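Side-chain contacts in putative citrate lyase (Ralstonia eutropha, PDB 3QQW), which probably acts as a magnesium-dependent lyase on citramalyl-CoA or a related acyl-CoA thioester, using a TIM-barrel fold: residues C[30-35]-C[72-77]; C[47-52]-C[258-263]. All coordinates share one frame; numbering follows the deposited sequence.

Overall arrangement
Both contacts belong to one parallel eight-stranded barrel, their centres about 17 Å apart and their nearest atoms about 5 Å apart without touching. Contact 1, partly buried in the helical layer, joins helices 32-45 and 64-76, which precede and follow strand 49-54, with 36 residues between its segments. Contact 2 is a buried contact of that same strand's segment with helix 260-267; its segments lie 206 residues apart at their closest ends. The segments come in the order 30-35, 47-52, 72-77, 258-263, so the two contacts interleave. The barrel closes where strand 251-254 pairs with 25-29, and strand 49-54 is one strand beyond that seam.

Contact 1: C[30-35]-C[72-77]; sequences GSEKLI and ARMIAS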
# COMPACT_ATOMS: atom_id res chain seq x y z
N GLY C 30 -11.02 0.67 33.35
CA GLY C 30 -9.76 0.64 34.07
C GLY C 30 -9.87 0.51 35.57
O GLY C 30 -8.88 0.17 36.21
N SER C 31 -11.03 0.82 36.16
CA SER C 31 -11.24 0.72 37.60
C SER C 31 -12.13 -0.47 37.93
O SER C 31 -12.93 -0.89 37.09
CB SER C 31 -11.87 2.01 38.12
OG SER C 31 -13.21 2.12 37.68
N GLU C 32 -12.05 -0.97 39.17
CA GLU C 32 -12.89 -2.08 39.66
C GLU C 32 -14.39 -1.76 39.50
O GLU C 32 -15.15 -2.61 39.05
CB GLU C 32 -12.57 -2.36 41.14
CG GLU C 32 -13.30 -3.58 41.67
CD GLU C 32 -12.96 -3.99 43.08
OE1 GLU C 32 -11.84 -3.69 43.55
OE2 GLU C 32 -13.83 -4.62 43.73
N LYS C 33 -14.80 -0.52 39.86
CA LYS C 33 -16.17 -0.01 39.76
C LYS C 33 -16.66 -0.11 38.30
O LYS C 33 -17.70 -0.73 38.03
CB LYS C 33 -16.25 1.44 40.26
N LEU C 34 -15.89 0.49 37.36
CA LEU C 34 -16.25 0.50 35.95
C LEU C 34 -16.18 -0.89 35.30
O LEU C 34 -16.99 -1.15 34.42
CB LEU C 34 -15.42 1.51 35.16
CG LEU C 34 -15.66 2.97 35.53
CD1 LEU C 34 -14.61 3.85 34.89
CD2 LEU C 34 -17.05 3.44 35.11
N ILE C 35 -15.26 -1.78 35.76
CA ILE C 35 -15.16 -3.15 35.27
C ILE C 35 -16.46 -3.89 35.69
O ILE C 35 -17.12 -4.51 34.85
CB ILE C 35 -13.87 -3.86 35.75
CG1 ILE C 35 -12.62 -3.34 34.97
CG2 ILE C 35 -13.98 -5.39 35.63
CD1 ILE C 35 -11.22 -3.49 35.76
N ALA C 72 -7.48 -9.63 37.73
CA ALA C 72 -7.58 -11.09 37.82
C ALA C 72 -8.76 -11.52 38.68
O ALA C 72 -9.53 -12.37 38.26
CB ALA C 72 -6.28 -11.66 38.40
N ARG C 73 -8.93 -10.89 39.86
CA ARG C 73 -10.01 -11.16 40.80
C ARG C 73 -11.38 -10.88 40.15
O ARG C 73 -12.28 -11.70 40.27
CB ARG C 73 -9.83 -10.33 42.10
CG ARG C 73 -11.00 -10.48 43.08
CD ARG C 73 -10.82 -9.80 44.43
NE ARG C 73 -10.31 -8.43 44.35
CZ ARG C 73 -11.04 -7.34 44.10
NH1 ARG C 73 -12.34 -7.44 43.86
NH2 ARG C 73 -10.46 -6.15 44.06
N MSE C 74 -11.53 -9.76 39.46
CA MSE C 74 -12.76 -9.35 38.79
C MSE C 74 -13.12 -10.33 37.68
O MSE C 74 -14.27 -10.74 37.58
CB MSE C 74 -12.61 -7.91 38.22
CG MSE C 74 -12.62 -6.85 39.32
SE MSE C 74 -14.20 -6.92 40.48
CE MSE C 74 -15.46 -6.11 39.32
N ILE C 75 -12.12 -10.74 36.86
CA ILE C 75 -12.31 -11.66 35.74
C ILE C 75 -12.70 -13.08 36.29
O ILE C 75 -13.57 -13.73 35.72
CB ILE C 75 -11.07 -11.68 34.79
CG1 ILE C 75 -10.95 -10.32 34.03
CG2 ILE C 75 -11.12 -12.84 33.79
CD1 ILE C 75 -9.72 -10.17 33.11
N ALA C 76 -12.10 -13.51 37.39
CA ALA C 76 -12.37 -14.80 38.01
C ALA C 76 -13.71 -14.84 38.74
O ALA C 76 -14.27 -15.91 38.92
CB ALA C 76 -11.27 -15.15 39.01
N SER C 77 -14.22 -13.67 39.17
CA SER C 77 -15.41 -13.56 40.01
C SER C 77 -16.70 -13.96 39.31
O SER C 77 -16.77 -13.99 38.08
CB SER C 77 -15.56 -12.15 40.56
OG SER C 77 -15.99 -11.25 39.55
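The carboxylate of Glu-32 is gripped end-on by the guanidinium of Arg-73: Arg-73 NH2 donates to Glu-32 OE1 at 2.9 Å, and Arg-73 NH1 to Glu-32 OE2 at 3.2 Å. Both N-H directions are nearly straight, 173° for the shorter bond, and both oxygens lie close to the guanidinium plane. The carboxylate, however, is turned 60° from that plane, so the nitrogens meet it from above its own plane. This paired salt bridge is consequently not coplanar. Glu-32 reaches across with an extended chain, CG anti to the backbone N (chi1 -174°), whereas Arg-73 bends at chi3 to bring its two terminal nitrogens round.

Next to the bridge lies the selenomethionine Met-74, folded at chi2 and chi3. Its SE rests 3.7 Å from Glu-32 CG, the two side chains crossing at about a right angle, and its CE comes to 3.5 Å from Glu-32 O. On the buried side Ile-35 CG2 packs 3.9 Å from Met-74 CB. Ser-31 caps the start of helix 32-45, its OG accepting from Leu-34 N, and Ser-77 OG donates to Met-74 O at the end of helix 64-76.

Met-70, one turn earlier on helix 64-76, extends the packing against Glu-32 and Ile-35. Inward, Ile-35 rests on Ala-29 of strand 25-29 and Cys-53 of strand 49-54, and Ile-75 of helix 64-76 also touches Cys-53, so both helices pack on strand 49-54.

Contact 2: C[47-52]-C[258-263]; sequences PVFDVT and AQIQPI
Ile-260 sets its CD1 methyl over the centre of the Phe-49 ring, 3.7 Å from the centroid and 7° off the ring normal, a CH-pi contact made squarely on one face. The near-equal distances from CD1 to all six ring carbons confirm the centring. The other branch, CG2, lies nearer the root of the ring, 3.6 Å from Phe-49 CD1, so one isoleucine meets both the ring face and its attachment end. Val-48 adds a looser touch, CG2 to Gln-261 NE2 at 4.4 Å.

Outside this pair, Leu-41 of helix 32-45 touches both Phe-49 and Ile-260, while Cys-25 and His-27 of strand 25-29 also pack on the phenylalanine. The backbone of strand 49-54 is held in the sheet: Asp-50 bonds to Cys-25 and His-27, and Val-51 to Arg-84 and Gly-86. Gln-259, preceding Ile-260, bonds through its side chain to Cys-227 O, Asn-229 O and Ile-255 N. The fold is a TIM (beta/alpha)8 barrel, and here helix 260-267, which follows its last strand, is set against the second strand, with Cys-25 of the first strand touching both Phe-49 and Ile-263.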
# COMPACT_ATOMS: atom_id res chain seq x y z
N PRO C 47 -23.91 -10.69 25.77
CA PRO C 47 -22.48 -10.51 25.43
C PRO C 47 -22.25 -9.97 24.00
O PRO C 47 -21.42 -10.49 23.24
CB PRO C 47 -21.89 -11.91 25.65
CG PRO C 47 -23.04 -12.85 25.41
CD PRO C 47 -24.27 -12.12 25.87
N VAL C 48 -22.96 -8.87 23.64
CA VAL C 48 -22.86 -8.15 22.34
C VAL C 48 -21.57 -7.34 22.31
O VAL C 48 -21.16 -6.85 21.27
CB VAL C 48 -24.10 -7.27 22.00
CG1 VAL C 48 -25.35 -8.13 21.86
CG2 VAL C 48 -24.31 -6.14 23.00
N PHE C 49 -20.92 -7.21 23.47
CA PHE C 49 -19.64 -6.53 23.60
C PHE C 49 -18.75 -7.27 24.60
O PHE C 49 -19.25 -7.89 25.55
CB PHE C 49 -19.82 -5.06 24.02
CG PHE C 49 -20.29 -4.85 25.44
CD1 PHE C 49 -21.65 -4.95 25.77
CD2 PHE C 49 -19.39 -4.50 26.44
CE1 PHE C 49 -22.08 -4.72 27.08
CE2 PHE C 49 -19.83 -4.29 27.75
CZ PHE C 49 -21.17 -4.39 28.06
N ASP C 50 -17.43 -7.22 24.35
CA ASP C 50 -16.43 -7.75 25.25
C ASP C 50 -15.97 -6.64 26.19
O ASP C 50 -16.11 -5.47 25.88
CB ASP C 50 -15.25 -8.31 24.46
CG ASP C 50 -15.52 -9.60 23.73
OD1 ASP C 50 -16.45 -10.35 24.15
OD2 ASP C 50 -14.76 -9.91 22.79
N VAL C 51 -15.41 -7.00 27.34
CA VAL C 51 -14.89 -6.02 28.29
C VAL C 51 -13.38 -6.19 28.36
O VAL C 51 -12.90 -7.29 28.61
CB VAL C 51 -15.56 -6.15 29.67
CG1 VAL C 51 -14.94 -5.20 30.68
CG2 VAL C 51 -17.05 -5.90 29.56
N THR C 52 -12.63 -5.11 28.17
CA THR C 52 -11.20 -5.16 28.37
C THR C 52 -10.88 -4.43 29.66
O THR C 52 -11.17 -3.24 29.80
CB THR C 52 -10.38 -4.60 27.17
OG1 THR C 52 -10.79 -5.27 25.99
CG2 THR C 52 -8.89 -4.82 27.35
N ALA C 258 -22.38 4.52 26.23
CA ALA C 258 -23.29 5.03 25.22
C ALA C 258 -22.81 4.69 23.79
O ALA C 258 -23.60 4.77 22.85
CB ALA C 258 -23.44 6.54 25.39
N GLN C 259 -21.53 4.29 23.62
CA GLN C 259 -20.94 3.93 22.31
C GLN C 259 -21.24 2.49 21.89
O GLN C 259 -21.18 2.20 20.70
CB GLN C 259 -19.41 4.12 22.32
CG GLN C 259 -18.95 5.50 22.72
CD GLN C 259 -17.49 5.73 22.56
OE1 GLN C 259 -16.66 4.92 22.95
NE2 GLN C 259 -17.13 6.89 22.04
N ILE C 260 -21.57 1.59 22.85
CA ILE C 260 -21.77 0.16 22.63
C ILE C 260 -22.87 -0.13 21.59
O ILE C 260 -22.55 -0.69 20.54
CB ILE C 260 -21.98 -0.63 23.95
CG1 ILE C 260 -20.73 -0.48 24.85
CG2 ILE C 260 -22.32 -2.12 23.67
CD1 ILE C 260 -20.86 -0.95 26.26
N GLN C 261 -24.14 0.22 21.89
CA GLN C 261 -25.24 -0.05 20.98
C GLN C 261 -25.00 0.57 19.58
O GLN C 261 -25.11 -0.20 18.63
CB GLN C 261 -26.59 0.37 21.58
CG GLN C 261 -27.66 -0.73 21.49
CD GLN C 261 -27.38 -1.95 22.35
OE1 GLN C 261 -27.35 -1.87 23.58
NE2 GLN C 261 -27.17 -3.08 21.71
N PRO C 262 -24.57 1.85 19.40
CA PRO C 262 -24.30 2.34 18.03
C PRO C 262 -23.23 1.53 17.28
O PRO C 262 -23.38 1.30 16.09
CB PRO C 262 -23.82 3.78 18.25
CG PRO C 262 -24.36 4.17 19.56
CD PRO C 262 -24.39 2.93 20.40
N ILE C 263 -22.19 1.03 17.99
CA ILE C 263 -21.13 0.22 17.37
C ILE C 263 -21.70 -1.14 16.96
O ILE C 263 -21.52 -1.53 15.81
CB ILE C 263 -19.86 0.09 18.24
CG1 ILE C 263 -19.09 1.44 18.32
CG2 ILE C 263 -18.93 -1.03 17.72
CD1 ILE C 263 -18.07 1.57 19.46